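Local coordinates for protein exopolyphosphatase (Aquifex aeolicus, PDB 1T6C) that probably hydrolyses phosphoanhydride bonds of polyphosphate or related substrates and binds a calcium ion, at residues 104-107 / 113-116; 171-176 / 193-198; 224-227 / 232-235. All blocks are in the same frame, centred on the assembly; numbering follows the deposited sequence.

The three contacts follow one another along the chain without overlap and do not touch. Interaction 1 lies at the edge of the five-stranded sheet, while interactions 2 and 3 belong to helices and turns associated with the six-stranded sheet. The centres of interactions 1 and 3 are 37 Å apart, on opposite sides of the chain's centre; those of 1 and 2 are 34 Å apart and those of 2 and 3 29 Å. Interaction 2 alone comes near the calcium ion held by Asp144, Gly146, Ser149 and Glu151, with the side chain of Leu173 about 12 Å from the metal. All three are apolar contacts without a hydrogen bond across them.

Interaction 1. Residues 104-107 / 113-116; sequences ERVK and VVEV
Lys107, near the end of helix 99-109, lays the start of its side chain beside Val113, close to strand 114-116. These two bury the most surface here, within a total of 161 Å² for both sides, and their CA atoms come to 5.5 Å. The touching is loose: Lys107 CG meets the Val113 CG2 methyl at 4.4 Å. Beyond CG the lysine chain is fully extended, so its aliphatic root does the packing while the ammonium group is carried past the valine. Val113 points its CB away from the helix, and the CG2 branch makes the approach to the lysine.

One residue further along, Val114 makes the tighter and more deeply buried half of the contact. Its CG2 methyl lies 3.9 Å from Val106 CG1, and the two side chains cross obliquely, with one methyl of each doing the touching. In Val106 this methyl stands opposite the backbone N (chi1 176°), on a CB that already points at the strand. No hydrogen bond joins the two segments, which meet through side chains.

Val106 also rests on Leu70 of helix 60-79, where Arg105 adds a salt bridge to Glu64. Val114 reaches Ala87 and Ala89 of strand 84-89 and Leu103 one turn back in helix 99-109. Strand 114-116 runs parallel to strand 84-89 at the border of the five-stranded sheet, with helix 99-109 in the beta-alpha-beta crossover connecting them; the contact ties the end of that helix to the strand that follows.

Interaction 2. Residues 171-176 / 193-198; sequences VNLTET and EFLEKE
Leu173 brings its CD2 methyl obliquely to the Phe194 ring, 3.8 Å from CE2, the two side chains crossing at about a right angle. Both residues direct their CB toward the opposite helix. Phe194 holds CG opposite its backbone N (chi1 164°), a setting that swings the ring out into the space between helices 170-177 and 185-199 and brings its CE2 side to the leucine.

The other branch of Leu173 has a different partner. Its CD1 methyl lies 4.2 Å from Leu195 CD2, so the fork of one leucine spans two consecutive residues of the second helix. Leu195 starts off to the flank, but its CD2 branch, the one not anti to CA, is turned to Leu173. The helix backbones remain well apart, with the CA atoms of Leu173 and Phe194 9.5 Å from each other, and the gap is bridged by these side chains with no hydrogen bond across it. Only 97 Å² is buried.

Within helix 170-177, Asn172 O is gripped twice by Thr176: OG1 bonds to it at 2.8 Å from above the carbonyl plane, and the backbone N comes from the opposite face.

Leu195 also touches Lys283 and Thr174 touches Ala276, both on helix 274-288, while Phe194 packs on Ile168. The two helices lie in the connection from strand 159-166 to strand 208-212 of the six-stranded sheet, a helical crossover belonging to the actin-like fold, with the Leu173 side chain about 10 Å from that of the calcium ligand Ser149.

Interaction 3. Residues 224-227 / 232-235; sequences YNVY and QKVH
Val226 presses both of its methyls against Lys233. CG1 and CG2 each lie 3.9 Å from Lys233 CB, and CG1 also meets CD of the same side chain at 4.0 Å. The lysine therefore contributes its aliphatic stem, which passes obliquely across the forked end of the valine. Val234 completes the first shell from the neighbouring position, its CG2 methyl 4.1 Å from Val226 CG2. Val226 buries 64 Å² here, more than either partner, and its CB points toward the segment 232-235. With an alanine at this position both methyls are gone, which would probably take from the Lys233 stem and Val234 CG2 the groups they pack on here and leave the loop less firmly seated on helix 231-234.

The next shell holds the lysine end and the backbone of the loop. Lys233 runs straight as far as CE, then bends at its last torsion (chi4 86°), and NZ forms a salt bridge with Asp230; the same aspartate accepts a hydrogen bond from Gln232 N through its other carboxylate oxygen. Val226 O receives a bond from Gln265 NE2. Val234 is packed further by Tyr229, Ala220 and Val295, the last on strand 292-296, which places the contact against the six-stranded sheet.

What positions Val226 itself is the end of helix 214-223. Asn225 has a positive phi and occupies the C-prime place of a Schellman motif, with Asn225 N bonded to Leu222 O and Val226 N to Ala221 O. The chain reverses there, and Val226 also touches the Ala221 side chain, the apolar contact across the turn that accompanies a classical Schellman cap, here extended onto the short, weakly bonded helix 231-234.

Interaction 1. Residues 104-107 / 113-116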
ATOM      1  N   GLU A 104     -18.186   8.111 -14.778  1.00 16.72           N
ATOM      2  CA  GLU A 104     -18.934   8.094 -16.033  1.00 16.91           C
ATOM      3  C   GLU A 104     -18.183   8.827 -17.141  1.00 15.89           C
ATOM      4  O   GLU A 104     -18.144   8.373 -18.280  1.00 15.69           O
ATOM      5  CB  GLU A 104     -20.339   8.708 -15.855  1.00 17.82           C
ATOM      6  CG  GLU A 104     -21.102   8.932 -17.162  1.00 19.02           C
ATOM      7  CD  GLU A 104     -21.510   7.664 -17.891  1.00 21.83           C
ATOM      8  OE1 GLU A 104     -21.422   6.556 -17.311  1.00 21.47           O
ATOM      9  OE2 GLU A 104     -21.973   7.787 -19.048  1.00 22.81           O
ATOM     10  N   ARG A 105     -17.574   9.963 -16.832  1.00 16.16           N
ATOM     11  CA  ARG A 105     -16.735  10.633 -17.840  1.00 16.12           C
ATOM     12  C   ARG A 105     -15.591   9.725 -18.284  1.00 15.38           C
ATOM     13  O   ARG A 105     -15.234   9.704 -19.437  1.00 14.86           O
ATOM     14  CB  ARG A 105     -16.149  11.939 -17.307  1.00 16.37           C
ATOM     15  CG  ARG A 105     -17.143  13.078 -17.153  1.00 18.51           C
ATOM     16  CD  ARG A 105     -16.450  14.413 -16.883  1.00 20.14           C
ATOM     17  NE  ARG A 105     -15.621  14.816 -18.024  1.00 21.21           N
ATOM     18  CZ  ARG A 105     -14.714  15.790 -18.001  1.00 23.16           C
ATOM     19  NH1 ARG A 105     -14.540  16.531 -16.915  1.00 22.17           N
ATOM     20  NH2 ARG A 105     -14.008  16.050 -19.094  1.00 24.53           N
ATOM     21  N   VAL A 106     -15.019   8.965 -17.354  1.00 15.02           N
ATOM     22  CA  VAL A 106     -13.918   8.094 -17.724  1.00 14.46           C
ATOM     23  C   VAL A 106     -14.384   6.993 -18.696  1.00 14.15           C
ATOM     24  O   VAL A 106     -13.709   6.676 -19.650  1.00 13.84           O
ATOM     25  CB  VAL A 106     -13.204   7.511 -16.484  1.00 14.63           C
ATOM     26  CG1 VAL A 106     -12.120   6.524 -16.889  1.00 15.41           C
ATOM     27  CG2 VAL A 106     -12.593   8.625 -15.660  1.00 14.66           C
ATOM     28  N   LYS A 107     -15.584   6.478 -18.492  1.00 13.92           N
ATOM     29  CA  LYS A 107     -16.120   5.473 -19.394  1.00 13.68           C
ATOM     30  C   LYS A 107     -16.270   6.052 -20.785  1.00 13.55           C
ATOM     31  O   LYS A 107     -15.904   5.447 -21.775  1.00 14.79           O
ATOM     32  CB  LYS A 107     -17.494   4.993 -18.903  1.00 14.01           C
ATOM     33  CG  LYS A 107     -17.414   4.225 -17.588  1.00 14.30           C
ATOM     34  CD  LYS A 107     -18.758   3.929 -16.961  1.00 17.34           C
ATOM     35  CE  LYS A 107     -18.540   3.371 -15.548  1.00 21.42           C
ATOM     36  NZ  LYS A 107     -19.789   3.125 -14.795  1.00 25.94           N
ATOM     37  N   VAL A 113     -13.567   1.311 -17.722  1.00 13.05           N
ATOM     38  CA  VAL A 113     -14.287   1.209 -16.448  1.00 13.20           C
ATOM     39  C   VAL A 113     -13.290   1.227 -15.290  1.00 13.40           C
ATOM     40  O   VAL A 113     -12.318   0.488 -15.313  1.00 15.10           O
ATOM     41  CB  VAL A 113     -15.165  -0.069 -16.374  1.00 14.17           C
ATOM     42  CG1 VAL A 113     -15.815  -0.207 -15.036  1.00 14.82           C
ATOM     43  CG2 VAL A 113     -16.238  -0.004 -17.452  1.00 15.78           C
ATOM     44  N   VAL A 114     -13.534   2.106 -14.326  1.00 12.97           N
ATOM     45  CA  VAL A 114     -12.761   2.166 -13.083  1.00 13.07           C
ATOM     46  C   VAL A 114     -13.704   1.687 -11.970  1.00 13.69           C
ATOM     47  O   VAL A 114     -14.792   2.224 -11.796  1.00 14.66           O
ATOM     48  CB  VAL A 114     -12.308   3.593 -12.770  1.00 13.74           C
ATOM     49  CG1 VAL A 114     -11.566   3.626 -11.402  1.00 14.21           C
ATOM     50  CG2 VAL A 114     -11.426   4.145 -13.874  1.00 14.20           C
ATOM     51  N   GLU A 115     -13.309   0.619 -11.285  1.00 12.63           N
ATOM     52  CA  GLU A 115     -14.069   0.091 -10.172  1.00 13.48           C
ATOM     53  C   GLU A 115     -13.610   0.728  -8.874  1.00 13.93           C
ATOM     54  O   GLU A 115     -12.444   0.691  -8.560  1.00 12.47           O
ATOM     55  CB  GLU A 115     -13.877  -1.412 -10.058  1.00 13.44           C
ATOM     56  CG  GLU A 115     -14.785  -1.967  -8.975  1.00 15.85           C
ATOM     57  CD  GLU A 115     -14.569  -3.432  -8.695  1.00 19.43           C
ATOM     58  OE1 GLU A 115     -13.616  -4.053  -9.241  1.00 22.57           O
ATOM     59  OE2 GLU A 115     -15.364  -3.945  -7.874  1.00 21.12           O
ATOM     60  N   VAL A 116     -14.547   1.320  -8.133  1.00 14.85           N
ATOM     61  CA  VAL A 116     -14.281   1.793  -6.780  1.00 15.06           C
ATOM     62  C   VAL A 116     -14.260   0.585  -5.870  1.00 13.86           C
ATOM     63  O   VAL A 116     -15.217  -0.173  -5.802  1.00 15.28           O
ATOM     64  CB  VAL A 116     -15.324   2.826  -6.293  1.00 17.07           C
ATOM     65  CG1 VAL A 116     -15.026   3.251  -4.880  1.00 17.20           C
ATOM     66  CG2 VAL A 116     -15.316   4.003  -7.192  1.00 18.89           C
TER

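Interaction 2. Residues 171-176 / 193-198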
ATOM      1  N   VAL A 171      -0.957   9.448   9.178  1.00 10.13           N
ATOM      2  CA  VAL A 171      -1.088  10.880   9.296  1.00 10.35           C
ATOM      3  C   VAL A 171      -1.967  11.219  10.505  1.00 11.37           C
ATOM      4  O   VAL A 171      -1.613  12.104  11.330  1.00 12.08           O
ATOM      5  CB  VAL A 171      -1.655  11.475   7.960  1.00 10.97           C
ATOM      6  CG1 VAL A 171      -2.011  12.934   8.112  1.00 13.54           C
ATOM      7  CG2 VAL A 171      -0.641  11.314   6.880  1.00 11.51           C
ATOM      8  N   ASN A 172      -3.119  10.565  10.597  1.00 10.19           N
ATOM      9  CA  ASN A 172      -4.032  10.806  11.711  1.00 11.10           C
ATOM     10  C   ASN A 172      -3.433  10.387  13.038  1.00 11.25           C
ATOM     11  O   ASN A 172      -3.546  11.108  14.037  1.00 11.46           O
ATOM     12  CB  ASN A 172      -5.374  10.131  11.433  1.00 12.10           C
ATOM     13  CG  ASN A 172      -6.392  10.329  12.516  1.00 13.97           C
ATOM     14  OD1 ASN A 172      -6.503  11.396  13.127  1.00 18.83           O
ATOM     15  ND2 ASN A 172      -7.184   9.298  12.730  1.00 16.91           N
ATOM     16  N   LEU A 173      -2.762   9.245  13.096  1.00  9.81           N
ATOM     17  CA  LEU A 173      -2.152   8.825  14.359  1.00 10.66           C
ATOM     18  C   LEU A 173      -1.101   9.820  14.832  1.00 10.60           C
ATOM     19  O   LEU A 173      -1.022  10.143  16.019  1.00 10.25           O
ATOM     20  CB  LEU A 173      -1.495   7.461  14.236  1.00 11.37           C
ATOM     21  CG  LEU A 173      -2.384   6.262  13.937  1.00 15.35           C
ATOM     22  CD1 LEU A 173      -1.650   4.966  14.119  1.00 18.08           C
ATOM     23  CD2 LEU A 173      -3.647   6.337  14.736  1.00 18.58           C
ATOM     24  N   THR A 174      -0.311  10.315  13.892  1.00 10.04           N
ATOM     25  CA  THR A 174       0.730  11.313  14.201  1.00  9.43           C
ATOM     26  C   THR A 174       0.123  12.601  14.735  1.00 10.40           C
ATOM     27  O   THR A 174       0.542  13.112  15.750  1.00 10.78           O
ATOM     28  CB  THR A 174       1.600  11.560  12.939  1.00  9.90           C
ATOM     29  OG1 THR A 174       2.235  10.330  12.591  1.00  9.06           O
ATOM     30  CG2 THR A 174       2.730  12.505  13.222  1.00 10.92           C
ATOM     31  N   GLU A 175      -0.888  13.098  14.054  1.00 10.43           N
ATOM     32  CA  GLU A 175      -1.504  14.334  14.539  1.00 11.45           C
ATOM     33  C   GLU A 175      -2.170  14.136  15.895  1.00 11.37           C
ATOM     34  O   GLU A 175      -2.159  15.010  16.768  1.00 12.56           O
ATOM     35  CB  GLU A 175      -2.558  14.807  13.565  1.00 12.05           C
ATOM     36  CG  GLU A 175      -3.146  16.184  13.934  1.00 16.17           C
ATOM     37  CD  GLU A 175      -4.312  16.155  14.945  1.00 19.48           C
ATOM     38  OE1 GLU A 175      -5.040  15.145  15.061  1.00 19.61           O
ATOM     39  OE2 GLU A 175      -4.488  17.160  15.669  1.00 23.02           O
ATOM     40  N   THR A 176      -2.801  12.996  16.074  1.00 10.83           N
ATOM     41  CA  THR A 176      -3.588  12.737  17.266  1.00 11.03           C
ATOM     42  C   THR A 176      -2.715  12.615  18.495  1.00 11.26           C
ATOM     43  O   THR A 176      -3.012  13.204  19.549  1.00 12.04           O
ATOM     44  CB  THR A 176      -4.395  11.426  17.079  1.00 10.77           C
ATOM     45  OG1 THR A 176      -5.425  11.608  16.086  1.00 10.62           O
ATOM     46  CG2 THR A 176      -5.070  11.025  18.376  1.00 12.06           C
ATOM     47  N   GLU A 193      -0.846   2.376  23.648  1.00 10.62           N
ATOM     48  CA  GLU A 193      -2.059   1.952  24.321  1.00 11.43           C
ATOM     49  C   GLU A 193      -3.201   1.844  23.310  1.00 11.20           C
ATOM     50  O   GLU A 193      -4.017   0.913  23.366  1.00 11.47           O
ATOM     51  CB  GLU A 193      -2.435   2.927  25.444  1.00 12.83           C
ATOM     52  CG  GLU A 193      -1.503   2.963  26.635  1.00 16.14           C
ATOM     53  CD  GLU A 193      -1.813   4.096  27.637  1.00 18.67           C
ATOM     54  OE1 GLU A 193      -2.636   4.993  27.348  1.00 23.07           O
ATOM     55  OE2 GLU A 193      -1.230   4.082  28.742  1.00 21.16           O
ATOM     56  N   PHE A 194      -3.304   2.832  22.418  1.00 10.82           N
ATOM     57  CA  PHE A 194      -4.353   2.832  21.414  1.00 10.38           C
ATOM     58  C   PHE A 194      -4.164   1.651  20.474  1.00 10.55           C
ATOM     59  O   PHE A 194      -5.121   0.949  20.144  1.00 10.58           O
ATOM     60  CB  PHE A 194      -4.374   4.160  20.637  1.00 10.63           C
ATOM     61  CG  PHE A 194      -5.156   4.077  19.368  1.00  9.82           C
ATOM     62  CD1 PHE A 194      -6.547   4.075  19.404  1.00 10.77           C
ATOM     63  CD2 PHE A 194      -4.529   3.910  18.159  1.00  9.92           C
ATOM     64  CE1 PHE A 194      -7.281   3.953  18.246  1.00 12.20           C
ATOM     65  CE2 PHE A 194      -5.263   3.774  16.987  1.00 11.33           C
ATOM     66  CZ  PHE A 194      -6.645   3.826  17.025  1.00 12.77           C
ATOM     67  N   LEU A 195      -2.932   1.406  20.043  1.00 10.07           N
ATOM     68  CA  LEU A 195      -2.693   0.339  19.094  1.00 10.44           C
ATOM     69  C   LEU A 195      -2.975  -1.014  19.754  1.00 11.36           C
ATOM     70  O   LEU A 195      -3.518  -1.891  19.107  1.00 12.03           O
ATOM     71  CB  LEU A 195      -1.278   0.400  18.546  1.00  9.98           C
ATOM     72  CG  LEU A 195      -0.954   1.460  17.526  1.00 11.49           C
ATOM     73  CD1 LEU A 195       0.500   1.376  17.149  1.00 13.65           C
ATOM     74  CD2 LEU A 195      -1.848   1.333  16.298  1.00 10.76           C
ATOM     75  N   GLU A 196      -2.712  -1.151  21.053  1.00 13.27           N
ATOM     76  CA  GLU A 196      -3.014  -2.401  21.782  1.00 14.84           C
ATOM     77  C   GLU A 196      -4.530  -2.634  21.749  1.00 15.39           C
ATOM     78  O   GLU A 196      -4.970  -3.736  21.471  1.00 15.73           O
ATOM     79  CB  GLU A 196      -2.507  -2.282  23.228  1.00 16.05           C
ATOM     80  CG  GLU A 196      -2.852  -3.477  24.108  1.00 23.88           C
ATOM     81  CD  GLU A 196      -1.713  -4.454  24.246  1.00 32.70           C
ATOM     82  OE1 GLU A 196      -0.547  -4.035  24.522  1.00 39.20           O
ATOM     83  OE2 GLU A 196      -1.989  -5.670  24.088  1.00 40.76           O
ATOM     84  N   LYS A 197      -5.310  -1.577  21.990  1.00 15.12           N
ATOM     85  CA  LYS A 197      -6.792  -1.629  21.990  1.00 16.49           C
ATOM     86  C   LYS A 197      -7.319  -2.088  20.631  1.00 17.02           C
ATOM     87  O   LYS A 197      -8.186  -2.988  20.546  1.00 17.92           O
ATOM     88  CB  LYS A 197      -7.392  -0.267  22.333  1.00 17.48           C
ATOM     89  CG  LYS A 197      -8.943  -0.098  22.118  1.00 20.46           C
ATOM     90  CD  LYS A 197      -9.458   1.382  22.248  1.00 24.00           C
ATOM     91  CE  LYS A 197     -10.815   1.550  21.515  0.50 25.07           C
ATOM     92  NZ  LYS A 197     -12.031   1.743  22.351  0.50 25.11           N
ATOM     93  N   GLU A 198      -6.764  -1.530  19.565  1.00 15.06           N
ATOM     94  CA  GLU A 198      -7.260  -1.829  18.219  1.00 15.30           C
ATOM     95  C   GLU A 198      -6.741  -3.153  17.692  1.00 14.50           C
ATOM     96  O   GLU A 198      -7.510  -3.926  17.105  1.00 14.62           O
ATOM     97  CB  GLU A 198      -6.977  -0.671  17.255  0.65 15.68           C
ATOM     98  CG  GLU A 198      -7.698   0.619  17.635  0.65 16.60           C
ATOM     99  CD  GLU A 198      -9.224   0.482  17.725  0.65 19.00           C
ATOM    100  OE1 GLU A 198      -9.917   0.879  16.770  0.65 17.22           O
ATOM    101  OE2 GLU A 198      -9.739   0.017  18.772  0.65 20.09           O
TER

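Interaction 3. Residues 224-227 / 232-235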
ATOM      1  N   TYR A 224      19.137  -3.168   6.143  1.00 13.56           N
ATOM      2  CA  TYR A 224      20.022  -3.922   5.293  1.00 13.75           C
ATOM      3  C   TYR A 224      20.941  -3.060   4.436  1.00 14.33           C
ATOM      4  O   TYR A 224      21.625  -3.588   3.565  1.00 15.59           O
ATOM      5  CB  TYR A 224      19.217  -4.929   4.479  1.00 14.21           C
ATOM      6  CG  TYR A 224      18.653  -5.995   5.393  1.00 15.19           C
ATOM      7  CD1 TYR A 224      19.502  -6.919   6.005  1.00 17.15           C
ATOM      8  CD2 TYR A 224      17.295  -6.020   5.746  1.00 13.46           C
ATOM      9  CE1 TYR A 224      18.993  -7.890   6.880  1.00 19.87           C
ATOM     10  CE2 TYR A 224      16.794  -6.990   6.618  1.00 16.90           C
ATOM     11  CZ  TYR A 224      17.645  -7.924   7.171  1.00 17.75           C
ATOM     12  OH  TYR A 224      17.183  -8.862   8.068  1.00 19.86           O
ATOM     13  N   ASN A 225      21.000  -1.756   4.715  1.00 14.01           N
ATOM     14  CA  ASN A 225      21.946  -0.861   4.033  1.00 15.85           C
ATOM     15  C   ASN A 225      21.788  -0.864   2.538  1.00 14.68           C
ATOM     16  O   ASN A 225      22.768  -0.915   1.790  1.00 15.08           O
ATOM     17  CB  ASN A 225      23.393  -1.223   4.398  1.00 16.84           C
ATOM     18  CG  ASN A 225      23.639  -1.185   5.868  1.00 21.27           C
ATOM     19  OD1 ASN A 225      23.408  -0.170   6.495  1.00 25.86           O
ATOM     20  ND2 ASN A 225      24.119  -2.299   6.431  1.00 29.48           N
ATOM     21  N   VAL A 226      20.526  -0.817   2.109  1.00 13.65           N
ATOM     22  CA  VAL A 226      20.166  -0.795   0.691  1.00 12.91           C
ATOM     23  C   VAL A 226      19.987   0.661   0.269  1.00 12.74           C
ATOM     24  O   VAL A 226      19.048   1.382   0.684  1.00 13.93           O
ATOM     25  CB  VAL A 226      18.867  -1.559   0.401  1.00 11.92           C
ATOM     26  CG1 VAL A 226      18.589  -1.567  -1.101  1.00 12.56           C
ATOM     27  CG2 VAL A 226      18.991  -3.006   0.915  1.00 13.55           C
ATOM     28  N   TYR A 227      20.907   1.105  -0.593  1.00 12.73           N
ATOM     29  CA  TYR A 227      20.850   2.449  -1.113  1.00 12.15           C
ATOM     30  C   TYR A 227      21.606   2.487  -2.442  1.00 12.03           C
ATOM     31  O   TYR A 227      22.757   2.085  -2.476  1.00 12.22           O
ATOM     32  CB  TYR A 227      21.543   3.406  -0.158  1.00 12.95           C
ATOM     33  CG  TYR A 227      21.692   4.794  -0.713  1.00 11.83           C
ATOM     34  CD1 TYR A 227      20.650   5.704  -0.681  1.00 15.86           C
ATOM     35  CD2 TYR A 227      22.888   5.186  -1.302  1.00 14.87           C
ATOM     36  CE1 TYR A 227      20.805   6.965  -1.206  1.00 15.93           C
ATOM     37  CE2 TYR A 227      23.036   6.457  -1.829  1.00 15.46           C
ATOM     38  CZ  TYR A 227      22.012   7.322  -1.781  1.00 17.50           C
ATOM     39  OH  TYR A 227      22.177   8.591  -2.324  1.00 18.42           O
ATOM     40  N   GLN A 232      14.897  -5.773  -5.557  1.00 16.55           N
ATOM     41  CA  GLN A 232      15.524  -7.093  -5.491  1.00 18.71           C
ATOM     42  C   GLN A 232      16.255  -7.350  -4.178  1.00 18.22           C
ATOM     43  O   GLN A 232      16.402  -8.511  -3.754  1.00 20.04           O
ATOM     44  CB  GLN A 232      16.444  -7.300  -6.687  1.00 20.89           C
ATOM     45  CG  GLN A 232      15.674  -7.600  -7.949  1.00 26.43           C
ATOM     46  CD  GLN A 232      16.569  -7.733  -9.198  1.00 30.35           C
ATOM     47  OE1 GLN A 232      17.720  -8.204  -9.123  1.00 36.09           O
ATOM     48  NE2 GLN A 232      16.029  -7.330 -10.341  1.00 31.99           N
ATOM     49  N   LYS A 233      16.731  -6.290  -3.530  1.00 17.22           N
ATOM     50  CA  LYS A 233      17.493  -6.405  -2.291  1.00 16.69           C
ATOM     51  C   LYS A 233      16.606  -6.339  -1.058  1.00 16.72           C
ATOM     52  O   LYS A 233      17.078  -6.598   0.051  1.00 19.54           O
ATOM     53  CB  LYS A 233      18.562  -5.305  -2.215  1.00 17.02           C
ATOM     54  CG  LYS A 233      19.613  -5.367  -3.341  1.00 15.56           C
ATOM     55  CD  LYS A 233      20.669  -4.311  -3.100  1.00 18.71           C
ATOM     56  CE  LYS A 233      21.757  -4.283  -4.140  1.00 18.48           C
ATOM     57  NZ  LYS A 233      21.382  -3.449  -5.308  1.00 17.06           N
ATOM     58  N   VAL A 234      15.360  -5.902  -1.219  1.00 15.52           N
ATOM     59  CA  VAL A 234      14.460  -5.687  -0.105  1.00 14.68           C
ATOM     60  C   VAL A 234      13.357  -6.732  -0.051  1.00 13.65           C
ATOM     61  O   VAL A 234      12.994  -7.202   1.018  1.00 13.11           O
ATOM     62  CB  VAL A 234      13.855  -4.253  -0.174  1.00 15.23           C
ATOM     63  CG1 VAL A 234      12.661  -4.064   0.751  1.00 16.51           C
ATOM     64  CG2 VAL A 234      14.947  -3.229   0.159  1.00 16.35           C
ATOM     65  N   HIS A 235      12.815  -7.095  -1.197  1.00 12.58           N
ATOM     66  CA  HIS A 235      11.731  -8.071  -1.236  1.00 12.97           C
ATOM     67  C   HIS A 235      12.182  -9.412  -0.671  1.00 14.11           C
ATOM     68  O   HIS A 235      13.177  -9.962  -1.106  1.00 14.96           O
ATOM     69  CB  HIS A 235      11.306  -8.259  -2.671  1.00 13.86           C
ATOM     70  CG  HIS A 235      10.051  -9.058  -2.817  1.00 11.50           C
ATOM     71  ND1 HIS A 235      10.039 -10.370  -3.235  1.00 15.40           N
ATOM     72  CD2 HIS A 235       8.768  -8.717  -2.591  1.00  9.30           C
ATOM     73  CE1 HIS A 235       8.788 -10.797  -3.254  1.00  9.28           C
ATOM     74  NE2 HIS A 235       7.998  -9.814  -2.879  1.00 15.18           N
TER